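Local structure of delta-aminolevulinic acid dehydratase (3OBK) at residues C181-M186 / S211-S216; K300-A303 / Y307-E310. The protein catalyses the condensation of two molecules of 5-aminolevulinic acid to the pyrrole porphobilinogen, an early step of tetrapyrrole biosynthesis. All blocks are in the same frame, centred on the assembly; numbering follows the deposited sequence.

Contact 1: residues C181-M186 / S211-S216; sequences CPSDMM and SCKYAS. With PBG (3-[5-(aminomethyl)-4-(carboxymethyl)-1H-pyrrol-3-yl]propanoic acid), chain L.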
ATOM      1  N   CYS A 181      13.574  26.942  16.627  1.00 15.24           N
ATOM      2  CA  CYS A 181      12.416  26.059  16.788  1.00 15.34           C
ATOM      3  C   CYS A 181      11.117  26.845  16.813  1.00 15.43           C
ATOM      4  O   CYS A 181      10.663  27.244  17.885  1.00 15.70           O
ATOM      5  CB  CYS A 181      12.569  25.286  18.089  1.00 15.34           C
ATOM      6  SG  CYS A 181      14.198  24.501  18.221  1.00 17.18           S
ATOM      7  N   PRO A 182      10.519  27.088  15.634  1.00 14.92           N
ATOM      8  CA  PRO A 182       9.334  27.918  15.620  1.00 14.96           C
ATOM      9  C   PRO A 182       8.122  27.189  16.146  1.00 14.90           C
ATOM     10  O   PRO A 182       7.645  26.259  15.510  1.00 14.59           O
ATOM     11  CB  PRO A 182       9.157  28.306  14.137  1.00 15.74           C
ATOM     12  CG  PRO A 182      10.337  27.748  13.389  1.00 15.72           C
ATOM     13  CD  PRO A 182      11.085  26.842  14.301  1.00 15.12           C
ATOM     14  N   SER A 183       7.600  27.654  17.277  1.00 15.20           N
ATOM     15  CA  SER A 183       6.478  27.009  17.956  1.00 15.39           C
ATOM     16  C   SER A 183       5.184  27.798  17.801  1.00 16.05           C
ATOM     17  O   SER A 183       4.214  27.563  18.528  1.00 16.77           O
ATOM     18  CB  SER A 183       6.796  26.879  19.430  1.00 15.43           C
ATOM     19  OG  SER A 183       6.980  28.160  19.997  1.00 15.20           O
ATOM     20  N   ASP A 184       5.159  28.676  16.803  1.00 16.06           N
ATOM     21  CA  ASP A 184       4.134  29.710  16.656  1.00 15.97           C
ATOM     22  C   ASP A 184       2.849  29.261  16.007  1.00 15.58           C
ATOM     23  O   ASP A 184       1.808  29.837  16.282  1.00 15.58           O
ATOM     24  CB  ASP A 184       4.692  30.818  15.770  1.00 16.74           C
ATOM     25  CG  ASP A 184       5.304  30.272  14.496  1.00 17.19           C
ATOM     26  OD1 ASP A 184       6.382  29.644  14.597  1.00 16.13           O
ATOM     27  OD2 ASP A 184       4.687  30.442  13.416  1.00 16.98           O
ATOM     28  N   MET A 185       2.950  28.290  15.097  1.00 14.88           N
ATOM     29  CA  MET A 185       1.844  27.774  14.296  1.00 13.92           C
ATOM     30  C   MET A 185       1.210  28.806  13.348  1.00 14.35           C
ATOM     31  O   MET A 185       0.031  28.695  12.955  1.00 14.39           O
ATOM     32  CB  MET A 185       0.823  27.071  15.183  1.00 13.46           C
ATOM     33  CG  MET A 185       1.334  25.765  15.787  1.00 14.01           C
ATOM     34  SD  MET A 185       1.696  24.441  14.597  1.00 16.84           S
ATOM     35  CE  MET A 185       0.057  23.857  14.227  1.00 12.81           C
ATOM     36  N   MET A 186       2.000  29.790  12.929  1.00 14.46           N
ATOM     37  CA  MET A 186       1.585  30.661  11.839  1.00 14.87           C
ATOM     38  C   MET A 186       1.725  29.863  10.582  1.00 14.81           C
ATOM     39  O   MET A 186       2.545  28.966  10.509  1.00 15.10           O
ATOM     40  CB  MET A 186       2.455  31.903  11.744  1.00 15.15           C
ATOM     41  CG  MET A 186       2.356  32.812  12.969  1.00 16.16           C
ATOM     42  SD  MET A 186       0.674  33.378  13.314  1.00 15.85           S
ATOM     43  CE  MET A 186       0.039  32.271  14.594  1.00 11.60           C
ATOM     44  N   SER A 211       5.375  21.068  13.724  1.00 15.52           N
ATOM     45  CA  SER A 211       4.337  20.898  12.689  1.00 15.87           C
ATOM     46  C   SER A 211       2.992  20.633  13.271  1.00 15.65           C
ATOM     47  O   SER A 211       2.027  21.242  12.847  1.00 16.71           O
ATOM     48  CB  SER A 211       4.619  19.718  11.773  1.00 15.93           C
ATOM     49  OG  SER A 211       5.881  19.849  11.226  1.00 17.67           O
ATOM     50  N   CYS A 212       2.939  19.689  14.203  1.00 14.72           N
ATOM     51  CA  CYS A 212       1.692  19.249  14.792  1.00 14.79           C
ATOM     52  C   CYS A 212       1.682  19.614  16.277  1.00 13.67           C
ATOM     53  O   CYS A 212       2.009  18.813  17.132  1.00 13.25           O
ATOM     54  CB  CYS A 212       1.531  17.740  14.576  1.00 15.12           C
ATOM     55  SG  CYS A 212       1.981  17.222  12.888  1.00 17.48           S
ATOM     56  N   LYS A 213       1.361  20.870  16.549  1.00 13.12           N
ATOM     57  CA  LYS A 213       1.316  21.412  17.896  1.00 12.32           C
ATOM     58  C   LYS A 213      -0.139  21.710  18.202  1.00 11.74           C
ATOM     59  O   LYS A 213      -0.768  22.480  17.488  1.00 11.08           O
ATOM     60  CB  LYS A 213       2.125  22.689  18.003  1.00 12.31           C
ATOM     61  CG  LYS A 213       1.923  23.369  19.322  1.00 12.59           C
ATOM     62  CD  LYS A 213       2.911  24.491  19.513  1.00 14.27           C
ATOM     63  CE  LYS A 213       2.797  25.057  20.890  1.00 13.80           C
ATOM     64  NZ  LYS A 213       3.833  26.033  21.116  1.00 14.74           N
ATOM     65  N   TYR A 214      -0.664  21.098  19.257  1.00 12.83           N
ATOM     66  CA  TYR A 214      -2.092  21.139  19.507  1.00 12.65           C
ATOM     67  C   TYR A 214      -2.493  22.238  20.497  1.00 12.45           C
ATOM     68  O   TYR A 214      -1.712  22.643  21.335  1.00 11.88           O
ATOM     69  CB  TYR A 214      -2.567  19.755  19.949  1.00 12.46           C
ATOM     70  CG  TYR A 214      -2.588  18.771  18.792  1.00 11.32           C
ATOM     71  CD1 TYR A 214      -1.444  18.115  18.374  1.00 11.23           C
ATOM     72  CD2 TYR A 214      -3.756  18.544  18.081  1.00 11.51           C
ATOM     73  CE1 TYR A 214      -1.471  17.223  17.280  1.00 10.68           C
ATOM     74  CE2 TYR A 214      -3.799  17.665  17.015  1.00 11.00           C
ATOM     75  CZ  TYR A 214      -2.652  17.012  16.615  1.00 10.50           C
ATOM     76  OH  TYR A 214      -2.728  16.156  15.557  1.00 10.21           O
ATOM     77  N   ALA A 215      -3.708  22.749  20.348  1.00 12.87           N
ATOM     78  CA  ALA A 215      -4.264  23.757  21.264  1.00 12.88           C
ATOM     79  C   ALA A 215      -4.545  23.121  22.596  1.00 12.73           C
ATOM     80  O   ALA A 215      -5.674  22.933  22.971  1.00 13.89           O
ATOM     81  CB  ALA A 215      -5.553  24.382  20.672  1.00 12.28           C
ATOM     82  N   SER A 216      -3.495  22.784  23.311  1.00 13.20           N
ATOM     83  CA  SER A 216      -3.596  21.931  24.491  1.00 13.26           C
ATOM     84  C   SER A 216      -3.812  22.693  25.799  1.00 13.92           C
ATOM     85  O   SER A 216      -3.546  23.916  25.921  1.00 13.39           O
ATOM     86  CB  SER A 216      -2.307  21.085  24.629  1.00 13.22           C
ATOM     87  OG  SER A 216      -2.413  20.123  25.675  1.00 12.63           O
TER
HETATM   88  CHA PBG L 360       5.423  29.078  23.106  1.00 19.71           C
HETATM   89  C1A PBG L 360       5.685  27.771  23.779  1.00 19.58           C
HETATM   90  C2A PBG L 360       4.818  27.088  24.627  1.00 19.49           C
HETATM   91  C3A PBG L 360       5.481  25.934  25.000  1.00 16.46           C
HETATM   92  C4A PBG L 360       6.678  25.905  24.308  1.00 18.81           C
HETATM   93  NA  PBG L 360       6.793  27.037  23.600  1.00 19.44           N
HETATM   94  C5A PBG L 360       3.502  27.554  25.203  1.00 21.31           C
HETATM   95  C6A PBG L 360       2.375  27.679  24.272  1.00 19.95           C
HETATM   96  O1A PBG L 360       2.657  27.753  23.047  1.00 22.89           O
HETATM   97  O2A PBG L 360       1.209  27.795  24.711  1.00 16.92           O
HETATM   98  C7A PBG L 360       4.978  24.932  25.965  1.00 14.72           C
HETATM   99  C8A PBG L 360       5.952  23.928  26.459  1.00 12.13           C
HETATM  100  C9A PBG L 360       5.578  23.119  27.630  1.00  9.48           C
HETATM  101  O3A PBG L 360       6.488  22.614  28.281  1.00 14.05           O
HETATM  102  O4A PBG L 360       4.454  23.148  28.154  1.00  9.26           O
HETATM  103  N1  PBG L 360       5.325  29.098  21.683  1.00 18.89           N

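Contact 2: residues K300-A303 / Y307-E310; sequences KAAA and YISE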
ATOM      1  N   LYS A 300       5.402  14.254  38.578  1.00 15.13           N
ATOM      2  CA  LYS A 300       5.898  14.780  39.868  1.00 15.94           C
ATOM      3  C   LYS A 300       4.850  14.775  40.954  1.00 15.68           C
ATOM      4  O   LYS A 300       5.102  14.353  42.082  1.00 16.50           O
ATOM      5  CB  LYS A 300       6.381  16.224  39.730  1.00 16.05           C
ATOM      6  CG  LYS A 300       7.795  16.367  39.222  1.00 17.09           C
ATOM      7  CD  LYS A 300       8.864  16.019  40.310  1.00 18.18           C
ATOM      8  CE  LYS A 300      10.273  15.985  39.674  1.00 17.78           C
ATOM      9  NZ  LYS A 300      11.322  15.511  40.580  1.00 19.63           N
ATOM     10  N   ALA A 301       3.674  15.265  40.609  1.00 15.27           N
ATOM     11  CA  ALA A 301       2.575  15.296  41.544  1.00 15.16           C
ATOM     12  C   ALA A 301       2.407  13.910  42.097  1.00 15.56           C
ATOM     13  O   ALA A 301       2.344  13.730  43.313  1.00 17.18           O
ATOM     14  CB  ALA A 301       1.334  15.754  40.879  1.00 14.10           C
ATOM     15  N   ALA A 302       2.377  12.921  41.220  1.00 15.37           N
ATOM     16  CA  ALA A 302       2.071  11.571  41.637  1.00 16.08           C
ATOM     17  C   ALA A 302       3.216  11.018  42.409  1.00 16.77           C
ATOM     18  O   ALA A 302       3.022  10.395  43.433  1.00 17.77           O
ATOM     19  CB  ALA A 302       1.757  10.680  40.442  1.00 16.03           C
ATOM     20  N   ALA A 303       4.422  11.236  41.918  1.00 17.66           N
ATOM     21  CA  ALA A 303       5.610  10.699  42.592  1.00 18.64           C
ATOM     22  C   ALA A 303       5.705  11.255  43.997  1.00 20.03           C
ATOM     23  O   ALA A 303       5.936  10.496  44.935  1.00 20.33           O
ATOM     24  CB  ALA A 303       6.881  10.989  41.809  1.00 17.64           C
ATOM     25  N   TYR A 307       2.028   7.804  44.794  1.00 20.26           N
ATOM     26  CA  TYR A 307       1.089   6.986  44.044  1.00 20.27           C
ATOM     27  C   TYR A 307       1.815   6.099  43.021  1.00 20.55           C
ATOM     28  O   TYR A 307       1.439   4.947  42.821  1.00 21.53           O
ATOM     29  CB  TYR A 307       0.049   7.841  43.321  1.00 19.88           C
ATOM     30  CG  TYR A 307      -0.777   8.793  44.183  1.00 19.11           C
ATOM     31  CD1 TYR A 307      -1.051   8.534  45.546  1.00 20.92           C
ATOM     32  CD2 TYR A 307      -1.292   9.935  43.634  1.00 16.74           C
ATOM     33  CE1 TYR A 307      -1.815   9.427  46.312  1.00 19.68           C
ATOM     34  CE2 TYR A 307      -2.030  10.812  44.376  1.00 18.01           C
ATOM     35  CZ  TYR A 307      -2.290  10.566  45.702  1.00 18.61           C
ATOM     36  OH  TYR A 307      -3.024  11.492  46.379  1.00 19.10           O
ATOM     37  N   ILE A 308       2.851   6.644  42.381  1.00 19.76           N
ATOM     38  CA  ILE A 308       3.673   5.907  41.433  1.00 19.00           C
ATOM     39  C   ILE A 308       5.132   5.969  41.864  1.00 19.16           C
ATOM     40  O   ILE A 308       5.500   6.710  42.772  1.00 18.81           O
ATOM     41  CB  ILE A 308       3.547   6.459  39.985  1.00 18.01           C
ATOM     42  CG1 ILE A 308       4.038   7.919  39.892  1.00 18.17           C
ATOM     43  CG2 ILE A 308       2.127   6.317  39.487  1.00 16.77           C
ATOM     44  CD1 ILE A 308       3.887   8.550  38.485  1.00 17.14           C
ATOM     45  N   SER A 309       5.940   5.166  41.192  1.00 19.13           N
ATOM     46  CA  SER A 309       7.366   5.205  41.327  1.00 19.54           C
ATOM     47  C   SER A 309       7.905   6.112  40.229  1.00 18.87           C
ATOM     48  O   SER A 309       7.671   5.848  39.050  1.00 19.25           O
ATOM     49  CB  SER A 309       7.956   3.818  41.169  1.00 19.76           C
ATOM     50  OG  SER A 309       9.282   3.947  40.663  1.00 23.35           O
ATOM     51  N   GLU A 310       8.633   7.161  40.614  1.00 18.47           N
ATOM     52  CA  GLU A 310       9.094   8.176  39.676  1.00 17.67           C
ATOM     53  C   GLU A 310       9.980   7.608  38.582  1.00 18.00           C
ATOM     54  O   GLU A 310       9.758   7.879  37.393  1.00 17.07           O
ATOM     55  CB  GLU A 310       9.861   9.288  40.395  1.00 17.39           C
ATOM     56  CG  GLU A 310       9.951  10.551  39.547  1.00 17.33           C
ATOM     57  CD  GLU A 310      10.545  11.733  40.271  1.00 17.12           C
ATOM     58  OE1 GLU A 310      10.319  12.882  39.855  1.00 16.42           O
ATOM     59  OE2 GLU A 310      11.255  11.522  41.253  1.00 19.72           O
TER

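Contact 1: residues C181-M186 / S211-S216
K213 reaches across to S183, and together the two side chains grip the bound porphobilinogen by separate groups. With CG anti to the backbone N (chi1 171°) and the rest of the chain stretched out, K213 runs out past M185 to the S183 carbonyl and brings its amine to the ligand. NZ donates to the S183 carbonyl O at 3.0 Å, in the carbonyl plane and on a lone pair, with a bent C=O...N angle of 134°. The same NZ gives a second bond, 2.8 Å long, to the carboxylate oxygen O1A of porphobilinogen. This pair of acceptors steadies the position of the amine, and Y210 and Y219 add cation-pi contacts.

S183 meets the ligand with its hydroxyl: OG accepts from the aminomethyl nitrogen N1 of porphobilinogen, and D134 is a further partner of OG.

At the base of the lysine lies M185, whose thioether, bent at chi2 and chi3, crosses the K213 chain obliquely. Its SD rests 3.9 Å from K213 CB, while its methyl CE touches two backbone oxygens, S211 O and K213 O, each at 3.6 Å. Within 181-186, M186 N is bonded to D184 OD2 (2.8 Å), approaching from above the carboxylate plane; this is an Asx turn. D184 OD1 forms a salt bridge with R189.

The two segments are the C-terminal ends, with the loops that follow, of the neighbouring parallel strands 179-182 and 206-213, joined through helix 189-199 as a beta-alpha-beta unit, and they form part of the product pocket where such sites lie in TIM barrels.

Contact 2: residues K300-A303 / Y307-E310
The end of helix 293-305 and the short connection into helix 310-324 fold back on each other here. Y307 N donates to A302 O, five residues earlier, at 3.1 Å; the N-H...O angle is 141° and the donor is tilted 30° from the carbonyl plane. Such a bond, together with the apolar approach of A302 CB and Y307 CB (4.4 Å), is consistent with the long bond of a Schellman motif closing a helix C-terminus.

I308 then lays its ethyl branch back against the helix: CD1 sits 3.6 Å from A302 CB, and CG1 packs beside A303 N. Both A302 and I308 also pack on M298 of the second subunit. S309 serves as the N-cap of the following helix, its side chain capping a backbone N beyond.

The first residue of that helix, E310, has CG anti to its own N (chi1 -161°) and runs past A303, with CB 3.7 Å from A303 CB. Its carboxylate faces K300, which bends at chi2 to approach. NZ of K300 forms a salt bridge to OE1 of E310 (2.9 Å) on the syn lone pair, and Y333 OH bonds the same oxygen.

Contacts 1 and 2 do not touch: their centres are 29 Å apart and their nearest atoms about 16 Å. Contact 1 lies in the barrel and holds porphobilinogen directly, with the M185 side chain about 5 Å from a bound magnesium ion. Contact 2 lies at the periphery of the chain, against the second subunit. The side chain of K300 is about 13 Å from the bound PBG (porphobilinogen). Contact 2 is linked to the ligand through the chain: helix 293-305 begins at S293, a ligand partner, and its later turns supply residues 300-303, and Y333, which bonds E310, follows the ligand-binding Y332. Both contacts also meet the second subunit: S216 bonds E316 of that subunit, while A301 packs on its counterpart there.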